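Local coordinates for putative integron gene cassette protein (Uncultured bacterium, PDB 3FUY) that is of unknown function, is encoded by a mobile integron gene cassette from a salt-marsh metagenome, and assembles from three copies of one mixed alpha/beta chain, at residues P32-I37 against V47-R52; G89-I94 against D165-D170; R95-D100 against A107-D112; V111-G116 against M155-E160. All blocks are in the same frame, centred on the assembly; numbering follows the deposited sequence.

Contact 1 of 4, residues P32-I37 against V47-R52; sequences PSLVTI and VLRIGR
Three backbone hydrogen bonds tie Ser33 and Val35 to Ile50 and Leu48 in an antiparallel beta hairpin. Val35 and Leu48 form a hydrogen-bonded pair, with Leu48 N 2.7 Å from Val35 O and Val35 N 2.8 Å from Leu48 O, and Ile50 N extends the ladder to Ser33 O beyond the end of the strand. The apolar contacts fall on two faces. On one, the CD1 methyl of Leu34 touches Val47 CG1 at 3.5 Å, tight for two carbons, and Arg49 CG at 3.4 Å. Leu34 runs side by side with the extended Arg49 chain because its chi1 of 178° swings CG over beside the carbonyl carbon. On the other face Val35 CB meets Leu48 CB at 3.9 Å, while Ile37 CD1 comes up to Leu48 CB. In the polar part, Arg49 NE bonds to Phe178 O near the C-terminus, and Ser33 OG to Asp172 of the second subunit. A serine in place of Arg49 would probably uncover the Leu34 methyl and leave the Phe178 carbonyl without this donor. The chemistry implies a hairpin whose bonds across the contact are all backbone, its side-chain polar groups turned to the C-terminal tail and neighbouring subunits.

Contact 2 of 4, residues G89-I94 against D165-D170; sequences GPHIRI and DSFHPD
Arg93 folds back on itself, chi2 (-62°) and chi3 (-56°) both bent, and this turns its guanidinium to Asp170, while Asp170 carries its carboxylate beside its own backbone N. The contact lays the loop after the last strand, 150-160, across the start of strand 91-100 in the mixed sheet. Arg93 approaches side-on, one nitrogen to each oxygen: NE lies 2.9 Å from Asp170 OD1 and NH2 2.8 Å from Asp170 OD2. The two planes are 58° apart and both oxygens are met from above the carboxylate plane, so this two-bond salt bridge is twisted, not coplanar. Pro169 CB covers one face of the guanidinium and stands 3.7 Å from Arg93 CD. The same proline reaches His91 as well: its CG sits over one face of the imidazole, 3.9 Å from the ring centroid, as a CH-pi contact. Phe167 meets His91 obliquely, with centroids 5.5 Å apart. Asp170 OD1 also pairs with Arg95 NH1, and two arginines together probably favour the ionised carboxylate; Arg93 NH2 has a further acceptor in Gly43 O. On the far side of the loop, the His168 ring meets Phe55 of the third subunit. Within the loop, the backbone N of Asp170 donates to His168 ND1 at 3.0 Å, near the plane of the imidazole ring.

Contact 3 of 4, residues R95-D100 against A107-D112; sequences RCVDID and AMVYVD
A classic beta bulge interrupts the ladder where Arg95 and Cys96 both face Tyr110. Arg95 N donates to Tyr110 O at 2.7 Å, and Cys96 N reaches the same oxygen in a weak bond of 3.4 Å. Past the bulge the antiparallel pairing is regular, and Asp98 and Met108, a selenomethionine, exchange two nearly straight backbone bonds. At the bulge the Arg95 side chain bends at chi2 (-56°) and runs to Asp112. Both NE, at 2.8 Å, and NH2, at 3.0 Å, end on Asp112 OD2, which lies at the guanidinium edge. They come from the same face of the carboxylate, whose plane stands 80° from the guanidinium. Arg95 also pairs through NH1 with Asp170 and through NH2 with Pro169 O. Replacing Arg95 by a leucine is likely to leave the buried Asp112 with one of its two arginine partners missing and the loop at Asp170 without one of its ties to the sheet. The Tyr110 ring turns an edge to the neighbouring strand: CD1 lies 3.9 Å from Cys96 CB, and CE1 4.1 Å from Asp98 CB. Phe178 packs against this tyrosine from the C-terminal tail. On the opposite face Val97 CG1 touches Ala107 CB at 4.1 Å, and helix 59-79 packs on Val97 there. The whole is a bulged antiparallel hairpin, the fourth and fifth strands of the six-stranded mixed sheet.

Contact 4 of 4, residues V111-G116 against M155-E160; sequences VDLIVG and MKLREE
Strands 111-116 and 155-160 run parallel, their axes 4.5 Å apart at closest approach and inclined at 27°, with Val111 level with Met155 and five backbone hydrogen bonds passing between them, from Lys156 N to Val111 O at one end to Glu160 N to Val115 O at the other. On the polar face Arg158, extended from CG to NE, lies alongside Ile114 and sets NE 2.8 Å from Asp112 OD2, above the carboxylate plane. Asp112 OD2 thus serves a second arginine. Water 2 lies at the guanidinium edge, hydrogen-bonded to Asp112 OD1 at 2.8 Å and accepting from Arg158 NH2 and Lys156 NZ. Lys156 runs side by side with Asp112, Lys156 CB 3.5 Å from Asp112 OD1. The lysine amine goes on to a salt bridge with Asp177. These are the two strands of a beta-alpha-beta unit whose connection contains helix 121-138. That helix packs on Leu113 and Met155; Val111 lies on the same face and touches helix 59-79. In Met155, a selenomethionine, chi1 of 180° and a nearly straight chi2 carry the selenium to 3.9 Å from Leu113 CB; Met155 CB itself lies 3.8 Å from Val111 CG2. Leu157 CD2 crosses over to Leu113 CD2. Further along, Glu160 CG rests against Ile114 CG2 at 3.9 Å, while the Glu160 carboxylate bonds to the hydroxyl of Tyr174.

In the fold
All four contacts reach one mixed sheet; contacts 1, 3 and 4 pair its strands, whereas contact 2 lays a loop on it. Contacts 1 and 3, centres 10 Å apart, are adjoining hairpins joined by neighbouring strands: Arg49 O lies 2.7 Å from Ile99 N and Val47 O 2.8 Å from Val97 N. Contacts 3 and 4 share Val111 and Asp112, so that Arg95 of one and Arg158 of the other converge on a single carboxylate. Contact 2 extends this charge network, Asp170 OD1 being 2.8 Å from Arg95 NH1; its centre is about 8 Å from that of contact 4. Contact 1 lies on the opposite side of the chain's centre from contacts 2 and 4, its centre about 23 Å from each of theirs.

Contact 1 of 4, residues P32-I37 against V47-R52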
loop_
_atom_site.group_PDB
_atom_site.type_symbol
_atom_site.label_atom_id
_atom_site.label_comp_id
_atom_site.label_asym_id
_atom_site.label_seq_id
_atom_site.Cartn_x
_atom_site.Cartn_y
_atom_site.Cartn_z
ATOM N N PRO B 32 4.252 7.881 5.289
ATOM C CA PRO B 32 5.303 8.621 4.578
ATOM C C PRO B 32 6.689 7.962 4.696
ATOM O O PRO B 32 7.459 8.004 3.745
ATOM C CB PRO B 32 5.291 9.986 5.276
ATOM C CG PRO B 32 3.872 10.127 5.787
ATOM C CD PRO B 32 3.481 8.740 6.213
ATOM N N SER B 33 6.959 7.311 5.820
ATOM C CA SER B 33 8.301 6.807 6.132
ATOM C C SER B 33 8.412 5.274 6.146
ATOM O O SER B 33 9.445 4.723 6.538
ATOM C CB SER B 33 8.746 7.354 7.492
ATOM O OG SER B 33 7.972 6.780 8.527
ATOM N N LEU B 34 7.351 4.588 5.721
ATOM C CA LEU B 34 7.350 3.121 5.681
ATOM C C LEU B 34 6.853 2.639 4.310
ATOM O O LEU B 34 5.716 2.914 3.908
ATOM C CB LEU B 34 6.494 2.534 6.804
ATOM C CG LEU B 34 6.368 1.009 6.871
ATOM C CD1 LEU B 34 7.672 0.379 7.284
ATOM C CD2 LEU B 34 5.232 0.577 7.816
ATOM N N VAL B 35 7.716 1.926 3.601
ATOM C CA VAL B 35 7.465 1.581 2.200
ATOM C C VAL B 35 7.698 0.098 1.954
ATOM O O VAL B 35 8.697 -0.463 2.391
ATOM C CB VAL B 35 8.369 2.414 1.263
ATOM C CG1 VAL B 35 8.292 1.901 -0.181
ATOM C CG2 VAL B 35 7.996 3.904 1.343
ATOM N N THR B 36 6.769 -0.549 1.265
ATOM C CA THR B 36 6.996 -1.929 0.863
ATOM C C THR B 36 7.461 -1.963 -0.592
ATOM O O THR B 36 6.912 -1.280 -1.461
ATOM C CB THR B 36 5.738 -2.806 1.029
ATOM O OG1 THR B 36 4.688 -2.305 0.193
ATOM C CG2 THR B 36 5.268 -2.801 2.476
ATOM N N ILE B 37 8.479 -2.769 -0.854
ATOM C CA ILE B 37 9.029 -2.877 -2.201
ATOM C C ILE B 37 9.098 -4.343 -2.601
ATOM O O ILE B 37 9.856 -5.130 -2.036
ATOM C CB ILE B 37 10.420 -2.230 -2.285
ATOM C CG1 ILE B 37 10.344 -0.764 -1.897
ATOM C CG2 ILE B 37 10.982 -2.329 -3.696
ATOM C CD1 ILE B 37 11.762 -0.116 -1.746
ATOM N N VAL B 47 11.305 -4.183 3.079
ATOM C CA VAL B 47 10.689 -3.033 3.701
ATOM C C VAL B 47 11.687 -1.879 3.763
ATOM O O VAL B 47 12.810 -2.033 4.230
ATOM C CB VAL B 47 10.180 -3.355 5.119
ATOM C CG1 VAL B 47 9.524 -2.127 5.730
ATOM C CG2 VAL B 47 9.188 -4.537 5.083
ATOM N N LEU B 48 11.255 -0.713 3.307
ATOM C CA LEU B 48 12.034 0.496 3.472
ATOM C C LEU B 48 11.487 1.337 4.635
ATOM O O LEU B 48 10.291 1.658 4.690
ATOM C CB LEU B 48 12.037 1.304 2.184
ATOM C CG LEU B 48 12.685 2.684 2.277
ATOM C CD1 LEU B 48 14.172 2.553 2.650
ATOM C CD2 LEU B 48 12.510 3.398 0.951
ATOM N N ARG B 49 12.368 1.673 5.573
ATOM C CA ARG B 49 11.996 2.508 6.719
ATOM C C ARG B 49 12.906 3.717 6.832
ATOM O O ARG B 49 14.128 3.582 6.784
ATOM C CB ARG B 49 12.116 1.715 8.014
ATOM C CG ARG B 49 10.913 0.888 8.345
ATOM C CD ARG B 49 11.115 0.104 9.641
ATOM N NE ARG B 49 9.875 -0.581 10.008
ATOM C CZ ARG B 49 9.168 -0.313 11.102
ATOM N NH1 ARG B 49 9.595 0.610 11.964
ATOM N NH2 ARG B 49 8.043 -0.982 11.338
ATOM N N ILE B 50 12.317 4.897 6.984
ATOM C CA ILE B 50 13.097 6.066 7.331
ATOM C C ILE B 50 12.978 6.217 8.855
ATOM O O ILE B 50 12.265 7.079 9.359
ATOM C CB ILE B 50 12.600 7.316 6.599
ATOM C CG1 ILE B 50 12.253 7.004 5.127
ATOM C CG2 ILE B 50 13.620 8.432 6.712
ATOM C CD1 ILE B 50 13.423 6.410 4.302
ATOM N N GLY B 51 13.674 5.343 9.565
ATOM C CA GLY B 51 13.425 5.094 10.974
ATOM C C GLY B 51 13.740 6.236 11.923
ATOM O O GLY B 51 12.912 6.607 12.759
ATOM N N ARG B 52 14.927 6.810 11.797
ATOM C CA ARG B 52 15.373 7.780 12.799
ATOM C C ARG B 52 14.601 9.097 12.753
ATOM O O ARG B 52 14.149 9.589 13.787
ATOM C CB ARG B 52 16.874 8.044 12.689
ATOM C CG ARG B 52 17.454 8.707 13.953
ATOM C CD ARG B 52 18.981 8.720 13.941
ATOM N NE ARG B 52 19.548 9.555 15.011
ATOM C CZ ARG B 52 20.800 10.009 15.012
ATOM N NH1 ARG B 52 21.613 9.708 14.010
ATOM N NH2 ARG B 52 21.238 10.767 16.017
#

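Contact 2 of 4, residues G89-I94 against D165-D170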
loop_
_atom_site.group_PDB
_atom_site.type_symbol
_atom_site.label_atom_id
_atom_site.label_comp_id
_atom_site.label_asym_id
_atom_site.label_seq_id
_atom_site.Cartn_x
_atom_site.Cartn_y
_atom_site.Cartn_z
ATOM N N GLY B 89 21.514 -24.476 0.114
ATOM C CA GLY B 89 21.738 -23.297 0.925
ATOM C C GLY B 89 23.215 -22.985 1.011
ATOM O O GLY B 89 24.030 -23.664 0.392
ATOM N N PRO B 90 23.566 -21.941 1.767
ATOM C CA PRO B 90 22.594 -21.104 2.485
ATOM C C PRO B 90 21.878 -20.084 1.586
ATOM O O PRO B 90 22.354 -19.780 0.491
ATOM C CB PRO B 90 23.460 -20.366 3.503
ATOM C CG PRO B 90 24.835 -20.336 2.896
ATOM C CD PRO B 90 24.964 -21.574 2.055
ATOM N N HIS B 91 20.747 -19.571 2.067
ATOM C CA HIS B 91 20.061 -18.440 1.449
ATOM C C HIS B 91 20.430 -17.152 2.191
ATOM O O HIS B 91 20.429 -17.116 3.430
ATOM C CB HIS B 91 18.543 -18.597 1.559
ATOM C CG HIS B 91 17.965 -19.724 0.760
ATOM N ND1 HIS B 91 17.594 -19.592 -0.564
ATOM C CD2 HIS B 91 17.618 -20.982 1.121
ATOM C CE1 HIS B 91 17.084 -20.732 -0.993
ATOM N NE2 HIS B 91 17.080 -21.590 0.010
ATOM N N ILE B 92 20.730 -16.088 1.450
ATOM C CA ILE B 92 20.897 -14.776 2.057
ATOM C C ILE B 92 19.766 -13.912 1.532
ATOM O O ILE B 92 19.661 -13.696 0.329
ATOM C CB ILE B 92 22.236 -14.116 1.668
ATOM C CG1 ILE B 92 23.412 -15.051 1.929
ATOM C CG2 ILE B 92 22.426 -12.840 2.435
ATOM C CD1 ILE B 92 24.764 -14.370 1.739
ATOM N N ARG B 93 18.914 -13.421 2.423
ATOM C CA ARG B 93 17.717 -12.714 1.992
ATOM C C ARG B 93 17.621 -11.349 2.640
ATOM O O ARG B 93 17.814 -11.218 3.849
ATOM C CB ARG B 93 16.463 -13.529 2.341
ATOM C CG ARG B 93 16.499 -14.968 1.853
ATOM C CD ARG B 93 16.583 -15.050 0.318
ATOM N NE ARG B 93 15.498 -14.330 -0.356
ATOM C CZ ARG B 93 15.339 -14.310 -1.679
ATOM N NH1 ARG B 93 16.176 -14.987 -2.454
ATOM N NH2 ARG B 93 14.337 -13.636 -2.231
ATOM N N ILE B 94 17.314 -10.321 1.851
ATOM C CA ILE B 94 17.149 -9.002 2.451
ATOM C C ILE B 94 15.764 -8.922 3.110
ATOM O O ILE B 94 14.813 -9.563 2.650
ATOM C CB ILE B 94 17.349 -7.878 1.417
ATOM C CG1 ILE B 94 17.532 -6.538 2.113
ATOM C CG2 ILE B 94 16.178 -7.824 0.412
ATOM C CD1 ILE B 94 18.072 -5.433 1.182
ATOM N N ASP B 165 7.647 -28.348 1.811
ATOM C CA ASP B 165 6.676 -27.570 1.049
ATOM C C ASP B 165 6.293 -26.312 1.819
ATOM O O ASP B 165 5.780 -25.358 1.245
ATOM C CB ASP B 165 5.419 -28.396 0.753
ATOM C CG ASP B 165 5.610 -29.368 -0.396
ATOM O OD1 ASP B 165 6.696 -29.372 -1.010
ATOM O OD2 ASP B 165 4.663 -30.133 -0.692
ATOM N N SER B 166 6.545 -26.307 3.123
ATOM C CA SER B 166 6.205 -25.156 3.953
ATOM C C SER B 166 7.232 -24.030 3.854
ATOM O O SER B 166 6.991 -22.927 4.344
ATOM C CB SER B 166 6.052 -25.566 5.421
ATOM O OG SER B 166 4.783 -26.151 5.669
ATOM N N PHE B 167 8.374 -24.308 3.229
ATOM C CA PHE B 167 9.469 -23.340 3.206
ATOM C C PHE B 167 9.516 -22.455 1.960
ATOM O O PHE B 167 9.463 -22.944 0.829
ATOM C CB PHE B 167 10.828 -24.033 3.354
ATOM C CG PHE B 167 11.989 -23.111 3.103
ATOM C CD1 PHE B 167 12.353 -22.171 4.052
ATOM C CD2 PHE B 167 12.682 -23.153 1.905
ATOM C CE1 PHE B 167 13.406 -21.299 3.815
ATOM C CE2 PHE B 167 13.729 -22.279 1.664
ATOM C CZ PHE B 167 14.087 -21.357 2.614
ATOM N N HIS B 168 9.622 -21.150 2.188
ATOM C CA HIS B 168 9.986 -20.193 1.146
ATOM C C HIS B 168 10.937 -19.163 1.779
ATOM O O HIS B 168 10.696 -18.709 2.893
ATOM C CB HIS B 168 8.732 -19.515 0.578
ATOM C CG HIS B 168 8.990 -18.668 -0.631
ATOM N ND1 HIS B 168 9.660 -17.463 -0.566
ATOM C CD2 HIS B 168 8.662 -18.846 -1.934
ATOM C CE1 HIS B 168 9.741 -16.941 -1.778
ATOM N NE2 HIS B 168 9.135 -17.757 -2.625
ATOM N N PRO B 169 12.028 -18.805 1.080
ATOM C CA PRO B 169 13.026 -17.898 1.669
ATOM C C PRO B 169 12.481 -16.528 2.058
ATOM O O PRO B 169 13.115 -15.862 2.875
ATOM C CB PRO B 169 14.059 -17.733 0.545
ATOM C CG PRO B 169 13.887 -18.932 -0.319
ATOM C CD PRO B 169 12.423 -19.263 -0.262
ATOM N N ASP B 170 11.346 -16.111 1.493
ATOM C CA ASP B 170 10.750 -14.823 1.841
ATOM C C ASP B 170 9.351 -14.937 2.478
ATOM O O ASP B 170 8.529 -14.039 2.340
ATOM C CB ASP B 170 10.651 -13.925 0.607
ATOM C CG ASP B 170 11.985 -13.345 0.172
ATOM O OD1 ASP B 170 13.004 -13.521 0.877
ATOM O OD2 ASP B 170 12.005 -12.714 -0.913
HETATM O O HOH W 1 14.038 -10.717 -0.149
#

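Contact 3 of 4, residues R95-D100 against A107-D112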
loop_
_atom_site.group_PDB
_atom_site.type_symbol
_atom_site.label_atom_id
_atom_site.label_comp_id
_atom_site.label_asym_id
_atom_site.label_seq_id
_atom_site.Cartn_x
_atom_site.Cartn_y
_atom_site.Cartn_z
ATOM N N ARG B 95 15.648 -8.161 4.196
ATOM C CA ARG B 95 14.344 -7.978 4.834
ATOM C C ARG B 95 13.948 -6.518 4.862
ATOM O O ARG B 95 12.822 -6.151 4.508
ATOM C CB ARG B 95 14.350 -8.530 6.265
ATOM C CG ARG B 95 14.629 -10.007 6.355
ATOM C CD ARG B 95 13.652 -10.842 5.516
ATOM N NE ARG B 95 13.983 -12.255 5.652
ATOM C CZ ARG B 95 13.787 -13.183 4.723
ATOM N NH1 ARG B 95 13.242 -12.872 3.540
ATOM N NH2 ARG B 95 14.150 -14.429 4.979
ATOM N N CYS B 96 14.883 -5.675 5.288
ATOM C CA CYS B 96 14.559 -4.279 5.530
ATOM C C CYS B 96 15.791 -3.415 5.305
ATOM O O CYS B 96 16.917 -3.822 5.597
ATOM C CB CYS B 96 14.039 -4.101 6.970
ATOM S SG CYS B 96 13.787 -2.381 7.495
ATOM N N VAL B 97 15.570 -2.229 4.769
ATOM C CA VAL B 97 16.608 -1.211 4.738
ATOM C C VAL B 97 16.067 -0.070 5.572
ATOM O O VAL B 97 15.056 0.548 5.222
ATOM C CB VAL B 97 16.890 -0.706 3.306
ATOM C CG1 VAL B 97 17.864 0.475 3.342
ATOM C CG2 VAL B 97 17.418 -1.832 2.449
ATOM N N ASP B 98 16.717 0.176 6.699
ATOM C CA ASP B 98 16.356 1.279 7.572
ATOM C C ASP B 98 17.339 2.430 7.378
ATOM O O ASP B 98 18.536 2.316 7.692
ATOM C CB ASP B 98 16.323 0.809 9.028
ATOM C CG ASP B 98 15.755 1.855 9.968
ATOM O OD1 ASP B 98 15.723 3.036 9.587
ATOM O OD2 ASP B 98 15.335 1.491 11.087
ATOM N N ILE B 99 16.831 3.539 6.852
ATOM C CA ILE B 99 17.665 4.687 6.559
ATOM C C ILE B 99 17.663 5.701 7.708
ATOM O O ILE B 99 16.609 6.071 8.208
ATOM C CB ILE B 99 17.214 5.397 5.266
ATOM C CG1 ILE B 99 17.424 4.478 4.056
ATOM C CG2 ILE B 99 17.964 6.728 5.088
ATOM C CD1 ILE B 99 17.149 5.146 2.750
ATOM N N ASP B 100 18.858 6.135 8.107
ATOM C CA ASP B 100 19.044 7.241 9.044
ATOM C C ASP B 100 19.556 8.440 8.272
ATOM O O ASP B 100 20.734 8.501 7.912
ATOM C CB ASP B 100 20.075 6.845 10.108
ATOM C CG ASP B 100 20.502 8.010 11.005
ATOM O OD1 ASP B 100 20.143 9.183 10.757
ATOM O OD2 ASP B 100 21.229 7.734 11.977
ATOM N N ALA B 107 22.518 3.795 6.323
ATOM C CA ALA B 107 21.515 2.746 6.230
ATOM C C ALA B 107 21.905 1.505 7.012
ATOM O O ALA B 107 23.077 1.110 7.054
ATOM C CB ALA B 107 21.223 2.385 4.753
HETATM N N MSE B 108 20.903 0.886 7.622
HETATM C CA MSE B 108 21.071 -0.415 8.242
HETATM C C MSE B 108 20.278 -1.458 7.439
HETATM O O MSE B 108 19.052 -1.372 7.327
HETATM C CB MSE B 108 20.588 -0.365 9.704
HETATM C CG MSE B 108 20.645 -1.701 10.420
HETATM SE SE MSE B 108 22.463 -2.340 10.747
HETATM C CE MSE B 108 23.038 -0.999 12.062
ATOM N N VAL B 109 20.981 -2.433 6.875
ATOM C CA VAL B 109 20.348 -3.498 6.104
ATOM C C VAL B 109 20.177 -4.769 6.927
ATOM O O VAL B 109 21.162 -5.360 7.361
ATOM C CB VAL B 109 21.182 -3.856 4.861
ATOM C CG1 VAL B 109 20.410 -4.887 4.009
ATOM C CG2 VAL B 109 21.506 -2.590 4.060
ATOM N N TYR B 110 18.929 -5.178 7.141
ATOM C CA TYR B 110 18.613 -6.416 7.857
ATOM C C TYR B 110 18.468 -7.568 6.880
ATOM O O TYR B 110 17.618 -7.520 5.979
ATOM C CB TYR B 110 17.294 -6.269 8.630
ATOM C CG TYR B 110 17.359 -5.228 9.697
ATOM C CD1 TYR B 110 17.056 -3.903 9.421
ATOM C CD2 TYR B 110 17.771 -5.563 10.989
ATOM C CE1 TYR B 110 17.146 -2.936 10.406
ATOM C CE2 TYR B 110 17.855 -4.613 11.972
ATOM C CZ TYR B 110 17.544 -3.305 11.685
ATOM O OH TYR B 110 17.623 -2.370 12.687
ATOM N N VAL B 111 19.280 -8.600 7.065
ATOM C CA VAL B 111 19.284 -9.754 6.188
ATOM C C VAL B 111 19.085 -10.982 7.055
ATOM O O VAL B 111 19.407 -10.955 8.241
ATOM C CB VAL B 111 20.617 -9.876 5.419
ATOM C CG1 VAL B 111 20.885 -8.610 4.638
ATOM C CG2 VAL B 111 21.791 -10.139 6.396
ATOM N N ASP B 112 18.514 -12.031 6.476
ATOM C CA ASP B 112 18.407 -13.332 7.132
ATOM C C ASP B 112 19.394 -14.248 6.426
ATOM O O ASP B 112 19.484 -14.224 5.195
ATOM C CB ASP B 112 17.003 -13.948 6.950
ATOM C CG ASP B 112 15.943 -13.376 7.896
ATOM O OD1 ASP B 112 16.237 -12.485 8.717
ATOM O OD2 ASP B 112 14.779 -13.837 7.808
#

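Contact 4 of 4, residues V111-G116 against M155-E160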
loop_
_atom_site.group_PDB
_atom_site.type_symbol
_atom_site.label_atom_id
_atom_site.label_comp_id
_atom_site.label_asym_id
_atom_site.label_seq_id
_atom_site.Cartn_x
_atom_site.Cartn_y
_atom_site.Cartn_z
ATOM N N VAL B 111 19.280 -8.600 7.065
ATOM C CA VAL B 111 19.284 -9.754 6.188
ATOM C C VAL B 111 19.085 -10.982 7.055
ATOM O O VAL B 111 19.407 -10.955 8.241
ATOM C CB VAL B 111 20.617 -9.876 5.419
ATOM C CG1 VAL B 111 20.885 -8.610 4.638
ATOM C CG2 VAL B 111 21.791 -10.139 6.396
ATOM N N ASP B 112 18.514 -12.031 6.476
ATOM C CA ASP B 112 18.407 -13.332 7.132
ATOM C C ASP B 112 19.394 -14.248 6.426
ATOM O O ASP B 112 19.484 -14.224 5.195
ATOM C CB ASP B 112 17.003 -13.948 6.950
ATOM C CG ASP B 112 15.943 -13.376 7.896
ATOM O OD1 ASP B 112 16.237 -12.485 8.717
ATOM O OD2 ASP B 112 14.779 -13.837 7.808
ATOM N N LEU B 113 20.130 -15.053 7.189
ATOM C CA LEU B 113 20.897 -16.154 6.620
ATOM C C LEU B 113 20.156 -17.440 6.963
ATOM O O LEU B 113 19.962 -17.760 8.139
ATOM C CB LEU B 113 22.325 -16.219 7.181
ATOM C CG LEU B 113 23.191 -17.374 6.656
ATOM C CD1 LEU B 113 23.729 -17.070 5.263
ATOM C CD2 LEU B 113 24.350 -17.688 7.609
ATOM N N ILE B 114 19.732 -18.171 5.943
ATOM C CA ILE B 114 18.989 -19.410 6.165
ATOM C C ILE B 114 19.818 -20.627 5.773
ATOM O O ILE B 114 20.171 -20.786 4.609
ATOM C CB ILE B 114 17.642 -19.416 5.395
ATOM C CG1 ILE B 114 16.860 -18.129 5.671
ATOM C CG2 ILE B 114 16.813 -20.633 5.784
ATOM C CD1 ILE B 114 15.602 -17.965 4.798
ATOM N N VAL B 115 20.138 -21.477 6.752
ATOM C CA VAL B 115 20.838 -22.732 6.483
ATOM C C VAL B 115 19.903 -23.918 6.696
ATOM O O VAL B 115 18.861 -23.790 7.329
ATOM C CB VAL B 115 22.113 -22.910 7.354
ATOM C CG1 VAL B 115 23.122 -21.811 7.059
ATOM C CG2 VAL B 115 21.760 -22.923 8.830
ATOM N N GLY B 116 20.272 -25.070 6.153
ATOM C CA GLY B 116 19.437 -26.258 6.264
ATOM C C GLY B 116 19.486 -26.832 7.671
ATOM O O GLY B 116 20.541 -26.837 8.301
HETATM N N MSE B 155 22.654 -9.528 10.564
HETATM C CA MSE B 155 22.304 -10.814 10.002
HETATM C C MSE B 155 21.649 -11.742 11.029
HETATM O O MSE B 155 22.274 -12.157 12.007
HETATM C CB MSE B 155 23.555 -11.471 9.439
HETATM C CG MSE B 155 23.312 -12.829 8.833
HETATM SE SE MSE B 155 24.887 -13.384 7.801
HETATM C CE MSE B 155 25.529 -11.632 7.368
ATOM N N LYS B 156 20.383 -12.058 10.798
ATOM C CA LYS B 156 19.657 -13.005 11.627
ATOM C C LYS B 156 19.889 -14.402 11.067
ATOM O O LYS B 156 19.918 -14.595 9.844
ATOM C CB LYS B 156 18.157 -12.657 11.622
ATOM C CG LYS B 156 17.325 -13.482 12.570
ATOM C CD LYS B 156 15.844 -13.147 12.483
ATOM C CE LYS B 156 15.563 -11.738 12.946
ATOM N NZ LYS B 156 14.138 -11.375 12.690
ATOM N N LEU B 157 20.070 -15.379 11.949
ATOM C CA LEU B 157 20.313 -16.749 11.523
ATOM C C LEU B 157 19.061 -17.608 11.693
ATOM O O LEU B 157 18.385 -17.553 12.720
ATOM C CB LEU B 157 21.475 -17.353 12.312
ATOM C CG LEU B 157 22.692 -16.446 12.493
ATOM C CD1 LEU B 157 23.663 -17.003 13.555
ATOM C CD2 LEU B 157 23.398 -16.254 11.162
ATOM N N ARG B 158 18.750 -18.399 10.673
ATOM C CA ARG B 158 17.585 -19.270 10.712
ATOM C C ARG B 158 18.017 -20.642 10.268
ATOM O O ARG B 158 18.992 -20.787 9.539
ATOM C CB ARG B 158 16.469 -18.760 9.772
ATOM C CG ARG B 158 15.838 -17.437 10.197
ATOM C CD ARG B 158 14.733 -17.006 9.243
ATOM N NE ARG B 158 14.057 -15.776 9.668
ATOM C CZ ARG B 158 13.128 -15.719 10.621
ATOM N NH1 ARG B 158 12.750 -16.834 11.242
ATOM N NH2 ARG B 158 12.566 -14.556 10.947
ATOM N N GLU B 159 17.289 -21.655 10.707
ATOM C CA GLU B 159 17.431 -22.966 10.112
ATOM C C GLU B 159 16.041 -23.433 9.709
ATOM O O GLU B 159 15.038 -23.095 10.347
ATOM C CB GLU B 159 18.136 -23.957 11.045
ATOM C CG GLU B 159 17.296 -24.523 12.177
ATOM C CD GLU B 159 18.077 -25.531 13.034
ATOM O OE1 GLU B 159 18.442 -26.614 12.521
ATOM O OE2 GLU B 159 18.322 -25.237 14.223
ATOM N N GLU B 160 15.991 -24.178 8.616
ATOM C CA GLU B 160 14.741 -24.602 8.032
ATOM C C GLU B 160 15.039 -25.843 7.230
ATOM O O GLU B 160 16.134 -25.998 6.710
ATOM C CB GLU B 160 14.200 -23.517 7.097
ATOM C CG GLU B 160 13.885 -22.191 7.771
ATOM C CD GLU B 160 12.563 -22.215 8.511
ATOM O OE1 GLU B 160 11.918 -23.283 8.544
ATOM O OE2 GLU B 160 12.171 -21.168 9.066
HETATM O O HOH W 2 13.690 -12.085 9.906
#